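Local coordinates for putative sugar kinase PH1459 (Pyrococcus horikoshii, PDB 3IH0), which binds ATP and, as a PfkB-family carbohydrate kinase, probably phosphorylates a sugar, possibly fructose, at residues Tyr235-Leu240 with Val275-Thr280; Ile214-Lys219 with Val229-Ser234; Ala158-Leu163 with Ile188-Glu193. All blocks are in the same frame, centred on the assembly; numbering follows the deposited sequence.

Contact 1 (Tyr235-Leu240 with Val275-Thr280); sequences YNVNPL and VAALST. With ANP (phosphoaminophosphonic acid-adenylate ester), chain C.
Val237, Pro239 and Thr280 meet at the adenine end of the AMP-PNP pocket, where a loop of this ribokinase-like fold lies against the end of helix 265-279. The CG2 methyl of Val237 comes closest to the nucleotide, 3.3 Å from ANP N1. It sits between the backbone N and the carbonyl carbon of its own residue (chi1 of CG1 -59°), and from there it also meets Thr280 OG1 at 3.5 Å. The CG2 methyl of Thr280 lies over the face of the purine, 4.0 Å from ANP C5. Pro239 borders the exocyclic amine instead, with CG 3.6 Å from ANP N6. At the ribose, Ala276 CB stands 3.4 Å from ANP O4'. A second shell keeps these groups in place. Pro239 CB packs on Thr280 CB at 3.8 Å, and Ala277 CB fits between Tyr235 CB and Val237 CG1. A glycine in place of Thr280 would probably open a gap over the purine face and leave Val237 and Pro239 without their shared support. Farther out, the side chain of Tyr235 touches Lys270 and Leu274 of helix 265-279. At the other end, Thr280 is also tied by a backbone bond to Asp241. One backbone bond crosses between the two segments: Leu240 N donates to Thr280 O at 2.7 Å, with an N-H...O angle of 157°.

Contact 2 (Ile214-Lys219 with Val229-Ser234); sequences ITLGPK and VVDVPS. With ANP (phosphoaminophosphonic acid-adenylate ester), chain C.
The turn that ends strand 211-215 meets the last residues of the hairpin strand 228-233 here, with Pro218 and Lys219 bonded to Ser234 beside the nucleotide. Ser234 grips two successive carbonyls. Its hydroxyl OG donates to Pro218 O at 2.6 Å and arrives nearly in line with that C=O. Its backbone N donates to Lys219 O at 3.0 Å, and this bond is almost straight at the hydrogen (177°), although the donor is tilted out of the carbonyl plane. The first torsion explains the pairing: OG is tucked between the backbone N and the carbonyl carbon (chi1 66°), so hydroxyl and N-H reach neighbouring acceptors. The second bond follows the antiparallel pairing of strands 220-225 and 228-233, beyond the backbone bond between Phe221 and Val232. Earlier in the hairpin strand the contact is looser. Leu216 CD1 approaches Asp231 OD1 at 4.3 Å, where the carboxylate bends toward the turn.

The same turn holds AMP-PNP. Pro218 lies on one face of the adenine, its CA 3.8 Å from ANP C5. Ser234 CB is as far from ANP N3. Gly217 O comes within 3.3 Å of ANP C3' of the ribose. Gly217 has positive phi (67°), which favours glycine, and a CB there would run into CD of Pro218. Thr215, an ATP-binding residue, donates its OG1 to ANP O1B; the bond is very short, and its exact length is doubtful. Ala191 O is a weak alternative acceptor for the same hydroxyl. A glycine-containing turn beside the beta-phosphate and ribose, followed by a hairpin at the sheet edge, is consistent with the nucleotide site of PfkB-family kinases.

Contact 3 (Ala158-Leu163 with Ile188-Glu193); sequences AFDVNL and IVKASE. With ANP (phosphoaminophosphonic acid-adenylate ester), chain C.
Asp160 and Lys190 lean over one face of a parallel strand pair, and their side chains fit together as a ridge against a flat group. The lysine chain is extended through its first three torsions and crosses the carboxylate at a slant, its CD 3.3 Å from Asp160 OD2. Only the end bends (chi4 -58°). That bend sets NZ 2.6 Å from Asp160 OD2 in a salt bridge, on the syn side but well out of the carboxylate plane. The same Lys190 NZ reaches ANP O2B at 3.0 Å, so the aspartate probably positions a lysine that binds ATP. Asp160 OD1 is used separately: it accepts from Asn162 N in an Asx turn, which curls the chain just after the strand.

Farther back on this face, Ala158 CB is a small bump against Ile188 CB. Just past the strand, Val161 provides the knob. Its CG2 drops beside Ala191 CB at 3.6 Å and more loosely meets Val189 CG1. The ring of Phe159 swings away from Val189 (CG opposite the backbone N, chi1 -179°), and Val161 N lies over one of its faces, toward the rim. Between the strands, Phe159 N to Ile188 O, Lys190 N to Phe159 O and Val161 N to Lys190 O make the ladder.

The pair belongs to the beta-alpha-beta unit 156-160, 172-185, 188-192. Strands 127-131 and 211-215 flank it. Helix 245-259 packs on the face with Lys190, and helix 172-185 covers Phe159 on the other.

How the contacts relate
All three contacts touch the same AMP-PNP molecule and together trace much of its length. Contact 1 lies at the adenine, contact 2 runs from adenine and ribose to the beta-phosphate, and contact 3 meets the beta-phosphate from the middle of the sheet. Thr280 CG2 and Pro218 CA lie over opposite faces of the purine, so contacts 1 and 2 sandwich it. Their segments adjoin at Ser234 and Tyr235, with centres about 13 Å apart. Contacts 2 and 3 share neighbouring strands, probably joined by hydrogen bonds from Thr215 N to Ala191 O (2.8 Å) and Glu193 N to Thr215 O (2.9 Å). Contacts 1 and 3 do not touch; their centres are about 20 Å apart.

Contact 1 (Tyr235-Leu240 with Val275-Thr280)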
loop_
_atom_site.group_PDB
_atom_site.type_symbol
_atom_site.label_atom_id
_atom_site.label_comp_id
_atom_site.label_asym_id
_atom_site.label_seq_id
_atom_site.Cartn_x
_atom_site.Cartn_y
_atom_site.Cartn_z
ATOM N N TYR A 235 -29.994 22.353 1.678
ATOM C CA TYR A 235 -29.938 23.548 2.514
ATOM C C TYR A 235 -28.715 24.318 2.043
ATOM O O TYR A 235 -27.754 23.720 1.568
ATOM C CB TYR A 235 -29.776 23.166 3.993
ATOM C CG TYR A 235 -31.040 22.646 4.651
ATOM C CD1 TYR A 235 -30.973 21.772 5.738
ATOM C CD2 TYR A 235 -32.302 23.029 4.193
ATOM C CE1 TYR A 235 -32.131 21.289 6.347
ATOM C CE2 TYR A 235 -33.464 22.555 4.795
ATOM C CZ TYR A 235 -33.372 21.684 5.868
ATOM O OH TYR A 235 -34.523 21.201 6.449
ATOM N N ASN A 236 -28.746 25.638 2.167
ATOM C CA ASN A 236 -27.619 26.439 1.721
ATOM C C ASN A 236 -26.472 26.488 2.723
ATOM O O ASN A 236 -26.658 26.828 3.892
ATOM C CB ASN A 236 -28.085 27.860 1.384
ATOM C CG ASN A 236 -28.718 28.569 2.569
ATOM O OD1 ASN A 236 -29.640 28.048 3.201
ATOM N ND2 ASN A 236 -28.227 29.769 2.874
ATOM N N VAL A 237 -25.279 26.141 2.256
ATOM C CA VAL A 237 -24.099 26.161 3.103
ATOM C C VAL A 237 -22.849 26.400 2.260
ATOM O O VAL A 237 -22.844 26.145 1.054
ATOM C CB VAL A 237 -23.910 24.822 3.851
ATOM C CG1 VAL A 237 -25.114 24.530 4.717
ATOM C CG2 VAL A 237 -23.690 23.703 2.856
ATOM N N ASN A 238 -21.802 26.911 2.897
ATOM C CA ASN A 238 -20.528 27.130 2.229
ATOM C C ASN A 238 -19.671 25.976 2.735
ATOM O O ASN A 238 -19.164 25.996 3.853
ATOM C CB ASN A 238 -19.925 28.481 2.617
ATOM C CG ASN A 238 -20.711 29.653 2.043
ATOM O OD1 ASN A 238 -21.042 29.668 0.856
ATOM N ND2 ASN A 238 -21.006 30.640 2.880
ATOM N N PRO A 239 -19.528 24.934 1.912
ATOM C CA PRO A 239 -18.755 23.732 2.227
ATOM C C PRO A 239 -17.263 23.874 2.489
ATOM O O PRO A 239 -16.549 24.567 1.771
ATOM C CB PRO A 239 -19.043 22.825 1.035
ATOM C CG PRO A 239 -19.244 23.798 -0.083
ATOM C CD PRO A 239 -20.109 24.842 0.560
ATOM N N LEU A 240 -16.805 23.207 3.540
ATOM C CA LEU A 240 -15.395 23.207 3.885
ATOM C C LEU A 240 -14.769 21.986 3.225
ATOM O O LEU A 240 -13.629 22.026 2.777
ATOM C CB LEU A 240 -15.208 23.107 5.397
ATOM C CG LEU A 240 -13.763 22.868 5.839
ATOM C CD1 LEU A 240 -12.900 24.021 5.347
ATOM C CD2 LEU A 240 -13.685 22.741 7.356
ATOM N N VAL A 275 -28.308 16.657 8.106
ATOM C CA VAL A 275 -27.081 15.935 8.435
ATOM C C VAL A 275 -26.032 16.050 7.337
ATOM O O VAL A 275 -24.859 16.289 7.617
ATOM C CB VAL A 275 -27.363 14.448 8.722
ATOM C CG1 VAL A 275 -26.055 13.716 9.000
ATOM C CG2 VAL A 275 -28.300 14.326 9.923
ATOM N N ALA A 276 -26.461 15.894 6.089
ATOM C CA ALA A 276 -25.551 15.995 4.953
ATOM C C ALA A 276 -24.971 17.403 4.853
ATOM O O ALA A 276 -23.757 17.583 4.717
ATOM C CB ALA A 276 -26.287 15.649 3.665
ATOM N N ALA A 277 -25.853 18.394 4.908
ATOM C CA ALA A 277 -25.446 19.788 4.822
ATOM C C ALA A 277 -24.420 20.151 5.887
ATOM O O ALA A 277 -23.415 20.790 5.595
ATOM C CB ALA A 277 -26.656 20.685 4.953
ATOM N N LEU A 278 -24.688 19.750 7.123
ATOM C CA LEU A 278 -23.785 20.048 8.224
ATOM C C LEU A 278 -22.466 19.294 8.096
ATOM O O LEU A 278 -21.430 19.760 8.567
ATOM C CB LEU A 278 -24.456 19.711 9.557
ATOM C CG LEU A 278 -25.600 20.652 9.955
ATOM C CD1 LEU A 278 -26.278 20.139 11.212
ATOM C CD2 LEU A 278 -25.052 22.062 10.183
ATOM N N SER A 279 -22.499 18.139 7.438
ATOM C CA SER A 279 -21.288 17.348 7.293
ATOM C C SER A 279 -20.248 18.106 6.478
ATOM O O SER A 279 -19.045 17.934 6.672
ATOM C CB SER A 279 -21.600 16.000 6.628
ATOM O OG SER A 279 -21.868 16.132 5.244
ATOM N N THR A 280 -20.717 18.964 5.581
ATOM C CA THR A 280 -19.814 19.728 4.735
ATOM C C THR A 280 -18.980 20.719 5.551
ATOM O O THR A 280 -18.043 21.317 5.033
ATOM C CB THR A 280 -20.581 20.494 3.640
ATOM O OG1 THR A 280 -21.452 21.450 4.247
ATOM C CG2 THR A 280 -21.410 19.531 2.802
HETATM P PG ANP C . -20.153 9.803 -4.662
HETATM O O1G ANP C . -20.180 8.759 -3.563
HETATM O O2G ANP C . -20.133 9.242 -6.060
HETATM O O3G ANP C . -19.017 10.778 -4.465
HETATM P PB ANP C . -22.886 10.486 -3.376
HETATM O O1B ANP C . -24.252 10.603 -3.999
HETATM O O2B ANP C . -22.537 9.277 -2.598
HETATM N N3B ANP C . -21.611 10.738 -4.552
HETATM P PA ANP C . -22.610 13.377 -2.776
HETATM O O1A ANP C . -21.425 14.038 -2.111
HETATM O O2A ANP C . -22.785 13.551 -4.247
HETATM O O3A ANP C . -22.660 11.771 -2.415
HETATM O "O5'" ANP C . -23.984 13.804 -2.059
HETATM C "C5'" ANP C . -24.208 13.730 -0.644
HETATM C "C4'" ANP C . -25.365 14.659 -0.256
HETATM O "O4'" ANP C . -24.771 15.649 0.574
HETATM C "C3'" ANP C . -26.034 15.476 -1.382
HETATM O "O3'" ANP C . -27.112 14.837 -2.013
HETATM C "C2'" ANP C . -26.412 16.733 -0.696
HETATM O "O2'" ANP C . -27.719 16.665 -0.124
HETATM C "C1'" ANP C . -25.342 16.932 0.348
HETATM N N9 ANP C . -24.339 17.906 -0.225
HETATM C C8 ANP C . -23.214 17.671 -0.976
HETATM N N7 ANP C . -22.571 18.822 -1.299
HETATM C C5 ANP C . -23.270 19.829 -0.754
HETATM C C6 ANP C . -23.181 21.327 -0.682
HETATM N N6 ANP C . -22.169 21.979 -1.284
HETATM N N1 ANP C . -24.166 22.014 0.021
HETATM C C2 ANP C . -25.225 21.384 0.658
HETATM N N3 ANP C . -25.367 20.025 0.629
HETATM C C4 ANP C . -24.443 19.221 -0.039
#

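Contact 2 (Ile214-Lys219 with Val229-Ser234)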
loop_
_atom_site.group_PDB
_atom_site.type_symbol
_atom_site.label_atom_id
_atom_site.label_comp_id
_atom_site.label_asym_id
_atom_site.label_seq_id
_atom_site.Cartn_x
_atom_site.Cartn_y
_atom_site.Cartn_z
ATOM N N ILE A 214 -31.988 8.979 -4.569
ATOM C CA ILE A 214 -31.157 9.377 -5.693
ATOM C C ILE A 214 -30.536 10.729 -5.373
ATOM O O ILE A 214 -31.252 11.700 -5.144
ATOM C CB ILE A 214 -31.996 9.505 -6.984
ATOM C CG1 ILE A 214 -32.750 8.199 -7.251
ATOM C CG2 ILE A 214 -31.104 9.855 -8.148
ATOM C CD1 ILE A 214 -31.863 6.977 -7.333
ATOM N N THR A 215 -29.209 10.797 -5.344
ATOM C CA THR A 215 -28.553 12.062 -5.036
ATOM C C THR A 215 -28.269 12.858 -6.284
ATOM O O THR A 215 -28.043 12.294 -7.349
ATOM C CB THR A 215 -27.236 11.859 -4.294
ATOM O OG1 THR A 215 -26.441 10.888 -4.986
ATOM C CG2 THR A 215 -27.504 11.419 -2.872
ATOM N N LEU A 216 -28.274 14.179 -6.124
ATOM C CA LEU A 216 -28.039 15.104 -7.224
ATOM C C LEU A 216 -26.873 16.050 -6.930
ATOM O O LEU A 216 -26.856 17.197 -7.384
ATOM C CB LEU A 216 -29.316 15.907 -7.484
ATOM C CG LEU A 216 -30.579 15.044 -7.514
ATOM C CD1 LEU A 216 -31.813 15.926 -7.556
ATOM C CD2 LEU A 216 -30.534 14.111 -8.711
ATOM N N GLY A 217 -25.896 15.559 -6.173
ATOM C CA GLY A 217 -24.746 16.374 -5.833
ATOM C C GLY A 217 -25.126 17.534 -4.935
ATOM O O GLY A 217 -26.033 17.421 -4.108
ATOM N N PRO A 218 -24.452 18.678 -5.081
ATOM C CA PRO A 218 -24.723 19.867 -4.271
ATOM C C PRO A 218 -26.171 20.354 -4.353
ATOM O O PRO A 218 -26.684 20.935 -3.400
ATOM C CB PRO A 218 -23.741 20.890 -4.827
ATOM C CG PRO A 218 -22.593 20.027 -5.281
ATOM C CD PRO A 218 -23.308 18.905 -5.976
ATOM N N LYS A 219 -26.816 20.111 -5.492
ATOM C CA LYS A 219 -28.202 20.531 -5.709
ATOM C C LYS A 219 -29.169 19.951 -4.680
ATOM O O LYS A 219 -30.123 20.608 -4.273
ATOM C CB LYS A 219 -28.674 20.123 -7.104
ATOM C CG LYS A 219 -27.890 20.708 -8.264
ATOM C CD LYS A 219 -28.498 20.275 -9.596
ATOM C CE LYS A 219 -28.501 18.756 -9.763
ATOM N NZ LYS A 219 -29.213 18.320 -11.001
ATOM N N VAL A 229 -42.737 10.431 -5.494
ATOM C CA VAL A 229 -41.457 11.123 -5.666
ATOM C C VAL A 229 -41.355 12.489 -4.964
ATOM O O VAL A 229 -42.111 13.430 -5.273
ATOM C CB VAL A 229 -41.145 11.334 -7.165
ATOM C CG1 VAL A 229 -39.852 12.085 -7.361
ATOM C CG2 VAL A 229 -41.071 9.977 -7.875
ATOM N N VAL A 230 -40.434 12.576 -3.999
ATOM C CA VAL A 230 -40.187 13.797 -3.240
ATOM C C VAL A 230 -38.815 14.384 -3.569
ATOM O O VAL A 230 -37.799 13.686 -3.550
ATOM C CB VAL A 230 -40.229 13.542 -1.736
ATOM C CG1 VAL A 230 -39.776 14.791 -0.997
ATOM C CG2 VAL A 230 -41.631 13.164 -1.326
ATOM N N ASP A 231 -38.794 15.674 -3.879
ATOM C CA ASP A 231 -37.552 16.365 -4.182
ATOM C C ASP A 231 -37.159 17.239 -3.002
ATOM O O ASP A 231 -37.921 18.100 -2.566
ATOM C CB ASP A 231 -37.707 17.211 -5.444
ATOM C CG ASP A 231 -37.176 16.511 -6.671
ATOM O OD1 ASP A 231 -35.973 16.662 -6.964
ATOM O OD2 ASP A 231 -37.952 15.795 -7.334
ATOM N N VAL A 232 -35.964 16.998 -2.478
ATOM C CA VAL A 232 -35.457 17.748 -1.343
ATOM C C VAL A 232 -34.284 18.616 -1.779
ATOM O O VAL A 232 -33.178 18.115 -1.977
ATOM C CB VAL A 232 -34.978 16.792 -0.218
ATOM C CG1 VAL A 232 -34.465 17.589 0.964
ATOM C CG2 VAL A 232 -36.107 15.886 0.210
ATOM N N PRO A 233 -34.509 19.926 -1.968
ATOM C CA PRO A 233 -33.411 20.807 -2.378
ATOM C C PRO A 233 -32.476 20.989 -1.183
ATOM O O PRO A 233 -32.934 21.151 -0.052
ATOM C CB PRO A 233 -34.130 22.094 -2.764
ATOM C CG PRO A 233 -35.290 22.106 -1.830
ATOM C CD PRO A 233 -35.775 20.675 -1.885
ATOM N N SER A 234 -31.172 20.961 -1.432
ATOM C CA SER A 234 -30.193 21.082 -0.358
ATOM C C SER A 234 -30.217 22.416 0.366
ATOM O O SER A 234 -30.428 23.472 -0.246
ATOM C CB SER A 234 -28.786 20.849 -0.898
ATOM O OG SER A 234 -28.428 21.886 -1.788
HETATM P PG ANP C . -20.153 9.803 -4.662
HETATM O O1G ANP C . -20.180 8.759 -3.563
HETATM O O2G ANP C . -20.133 9.242 -6.060
HETATM O O3G ANP C . -19.017 10.778 -4.465
HETATM P PB ANP C . -22.886 10.486 -3.376
HETATM O O1B ANP C . -24.252 10.603 -3.999
HETATM O O2B ANP C . -22.537 9.277 -2.598
HETATM N N3B ANP C . -21.611 10.738 -4.552
HETATM P PA ANP C . -22.610 13.377 -2.776
HETATM O O1A ANP C . -21.425 14.038 -2.111
HETATM O O2A ANP C . -22.785 13.551 -4.247
HETATM O O3A ANP C . -22.660 11.771 -2.415
HETATM O "O5'" ANP C . -23.984 13.804 -2.059
HETATM C "C5'" ANP C . -24.208 13.730 -0.644
HETATM C "C4'" ANP C . -25.365 14.659 -0.256
HETATM O "O4'" ANP C . -24.771 15.649 0.574
HETATM C "C3'" ANP C . -26.034 15.476 -1.382
HETATM O "O3'" ANP C . -27.112 14.837 -2.013
HETATM C "C2'" ANP C . -26.412 16.733 -0.696
HETATM O "O2'" ANP C . -27.719 16.665 -0.124
HETATM C "C1'" ANP C . -25.342 16.932 0.348
HETATM N N9 ANP C . -24.339 17.906 -0.225
HETATM C C8 ANP C . -23.214 17.671 -0.976
HETATM N N7 ANP C . -22.571 18.822 -1.299
HETATM C C5 ANP C . -23.270 19.829 -0.754
HETATM C C6 ANP C . -23.181 21.327 -0.682
HETATM N N6 ANP C . -22.169 21.979 -1.284
HETATM N N1 ANP C . -24.166 22.014 0.021
HETATM C C2 ANP C . -25.225 21.384 0.658
HETATM N N3 ANP C . -25.367 20.025 0.629
HETATM C C4 ANP C . -24.443 19.221 -0.039
#

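Contact 3 (Ala158-Leu163 with Ile188-Glu193)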
loop_
_atom_site.group_PDB
_atom_site.type_symbol
_atom_site.label_atom_id
_atom_site.label_comp_id
_atom_site.label_asym_id
_atom_site.label_seq_id
_atom_site.Cartn_x
_atom_site.Cartn_y
_atom_site.Cartn_z
ATOM N N ALA A 158 -29.724 -2.378 3.059
ATOM C CA ALA A 158 -29.431 -1.114 2.375
ATOM C C ALA A 158 -28.219 -1.253 1.461
ATOM O O ALA A 158 -27.213 -1.850 1.841
ATOM C CB ALA A 158 -29.183 -0.013 3.392
ATOM N N PHE A 159 -28.303 -0.679 0.269
ATOM C CA PHE A 159 -27.208 -0.801 -0.677
ATOM C C PHE A 159 -26.867 0.508 -1.370
ATOM O O PHE A 159 -27.702 1.085 -2.050
ATOM C CB PHE A 159 -27.575 -1.851 -1.724
ATOM C CG PHE A 159 -26.503 -2.091 -2.752
ATOM C CD1 PHE A 159 -25.298 -2.684 -2.390
ATOM C CD2 PHE A 159 -26.716 -1.761 -4.087
ATOM C CE1 PHE A 159 -24.307 -2.951 -3.346
ATOM C CE2 PHE A 159 -25.737 -2.017 -5.058
ATOM C CZ PHE A 159 -24.527 -2.619 -4.683
ATOM N N ASP A 160 -25.630 0.968 -1.196
ATOM C CA ASP A 160 -25.162 2.192 -1.834
ATOM C C ASP A 160 -24.375 1.772 -3.072
ATOM O O ASP A 160 -23.249 1.286 -2.966
ATOM C CB ASP A 160 -24.252 2.979 -0.888
ATOM C CG ASP A 160 -23.925 4.370 -1.412
ATOM O OD1 ASP A 160 -23.889 4.544 -2.646
ATOM O OD2 ASP A 160 -23.691 5.287 -0.594
ATOM N N VAL A 161 -24.975 1.958 -4.239
ATOM C CA VAL A 161 -24.344 1.578 -5.491
ATOM C C VAL A 161 -22.861 1.922 -5.561
ATOM O O VAL A 161 -22.079 1.134 -6.082
ATOM C CB VAL A 161 -25.068 2.216 -6.677
ATOM C CG1 VAL A 161 -24.402 1.810 -7.968
ATOM C CG2 VAL A 161 -26.521 1.771 -6.691
ATOM N N ASN A 162 -22.481 3.096 -5.053
ATOM C CA ASN A 162 -21.083 3.546 -5.023
ATOM C C ASN A 162 -20.248 2.934 -6.156
ATOM O O ASN A 162 -19.278 2.215 -5.915
ATOM C CB ASN A 162 -20.486 3.186 -3.657
ATOM C CG ASN A 162 -19.164 3.871 -3.395
ATOM O OD1 ASN A 162 -18.944 5.007 -3.816
ATOM N ND2 ASN A 162 -18.282 3.191 -2.671
ATOM N N LEU A 163 -20.628 3.252 -7.389
ATOM C CA LEU A 163 -19.984 2.700 -8.577
ATOM C C LEU A 163 -18.580 3.200 -8.887
ATOM O O LEU A 163 -18.362 4.394 -9.062
ATOM C CB LEU A 163 -20.893 2.938 -9.791
ATOM C CG LEU A 163 -20.590 2.180 -11.088
ATOM C CD1 LEU A 163 -20.447 0.690 -10.790
ATOM C CD2 LEU A 163 -21.712 2.413 -12.094
ATOM N N ILE A 188 -33.540 -0.878 0.666
ATOM C CA ILE A 188 -33.150 0.524 0.556
ATOM C C ILE A 188 -31.970 0.639 -0.400
ATOM O O ILE A 188 -30.935 0.007 -0.188
ATOM C CB ILE A 188 -32.727 1.080 1.930
ATOM C CG1 ILE A 188 -33.853 0.867 2.945
ATOM C CG2 ILE A 188 -32.389 2.557 1.818
ATOM C CD1 ILE A 188 -33.403 0.956 4.390
ATOM N N VAL A 189 -32.129 1.439 -1.448
ATOM C CA VAL A 189 -31.065 1.639 -2.426
ATOM C C VAL A 189 -30.728 3.120 -2.539
ATOM O O VAL A 189 -31.614 3.964 -2.591
ATOM C CB VAL A 189 -31.475 1.110 -3.820
ATOM C CG1 VAL A 189 -30.464 1.548 -4.864
ATOM C CG2 VAL A 189 -31.570 -0.403 -3.787
ATOM N N LYS A 190 -29.435 3.421 -2.565
ATOM C CA LYS A 190 -28.946 4.791 -2.664
ATOM C C LYS A 190 -28.006 4.887 -3.864
ATOM O O LYS A 190 -27.137 4.029 -4.053
ATOM C CB LYS A 190 -28.219 5.164 -1.363
ATOM C CG LYS A 190 -27.380 6.421 -1.440
ATOM C CD LYS A 190 -26.623 6.642 -0.147
ATOM C CE LYS A 190 -25.616 7.777 -0.269
ATOM N NZ LYS A 190 -24.612 7.542 -1.352
ATOM N N ALA A 191 -28.179 5.923 -4.677
ATOM C CA ALA A 191 -27.343 6.088 -5.855
ATOM C C ALA A 191 -27.393 7.522 -6.340
ATOM O O ALA A 191 -28.325 8.254 -6.016
ATOM C CB ALA A 191 -27.817 5.149 -6.958
ATOM N N SER A 192 -26.388 7.922 -7.114
ATOM C CA SER A 192 -26.352 9.272 -7.657
ATOM C C SER A 192 -27.056 9.216 -9.004
ATOM O O SER A 192 -27.193 8.139 -9.589
ATOM C CB SER A 192 -24.914 9.735 -7.864
ATOM O OG SER A 192 -24.285 8.967 -8.873
ATOM N N GLU A 193 -27.503 10.364 -9.503
ATOM C CA GLU A 193 -28.190 10.377 -10.783
ATOM C C GLU A 193 -27.302 9.856 -11.903
ATOM O O GLU A 193 -27.796 9.248 -12.845
ATOM C CB GLU A 193 -28.700 11.780 -11.115
ATOM C CG GLU A 193 -27.652 12.867 -11.186
ATOM C CD GLU A 193 -28.277 14.239 -11.416
ATOM O OE1 GLU A 193 -29.062 14.385 -12.382
ATOM O OE2 GLU A 193 -27.985 15.173 -10.637
HETATM P PG ANP C . -20.153 9.803 -4.662
HETATM O O1G ANP C . -20.180 8.759 -3.563
HETATM O O2G ANP C . -20.133 9.242 -6.060
HETATM O O3G ANP C . -19.017 10.778 -4.465
HETATM P PB ANP C . -22.886 10.486 -3.376
HETATM O O1B ANP C . -24.252 10.603 -3.999
HETATM O O2B ANP C . -22.537 9.277 -2.598
HETATM N N3B ANP C . -21.611 10.738 -4.552
HETATM P PA ANP C . -22.610 13.377 -2.776
HETATM O O1A ANP C . -21.425 14.038 -2.111
HETATM O O2A ANP C . -22.785 13.551 -4.247
HETATM O O3A ANP C . -22.660 11.771 -2.415
HETATM O "O5'" ANP C . -23.984 13.804 -2.059
HETATM C "C5'" ANP C . -24.208 13.730 -0.644
HETATM C "C4'" ANP C . -25.365 14.659 -0.256
HETATM O "O4'" ANP C . -24.771 15.649 0.574
HETATM C "C3'" ANP C . -26.034 15.476 -1.382
HETATM O "O3'" ANP C . -27.112 14.837 -2.013
HETATM C "C2'" ANP C . -26.412 16.733 -0.696
HETATM O "O2'" ANP C . -27.719 16.665 -0.124
HETATM C "C1'" ANP C . -25.342 16.932 0.348
HETATM N N9 ANP C . -24.339 17.906 -0.225
HETATM C C8 ANP C . -23.214 17.671 -0.976
HETATM N N7 ANP C . -22.571 18.822 -1.299
HETATM C C5 ANP C . -23.270 19.829 -0.754
HETATM C C6 ANP C . -23.181 21.327 -0.682
HETATM N N6 ANP C . -22.169 21.979 -1.284
HETATM N N1 ANP C . -24.166 22.014 0.021
HETATM C C2 ANP C . -25.225 21.384 0.658
HETATM N N3 ANP C . -25.367 20.025 0.629
HETATM C C4 ANP C . -24.443 19.221 -0.039
#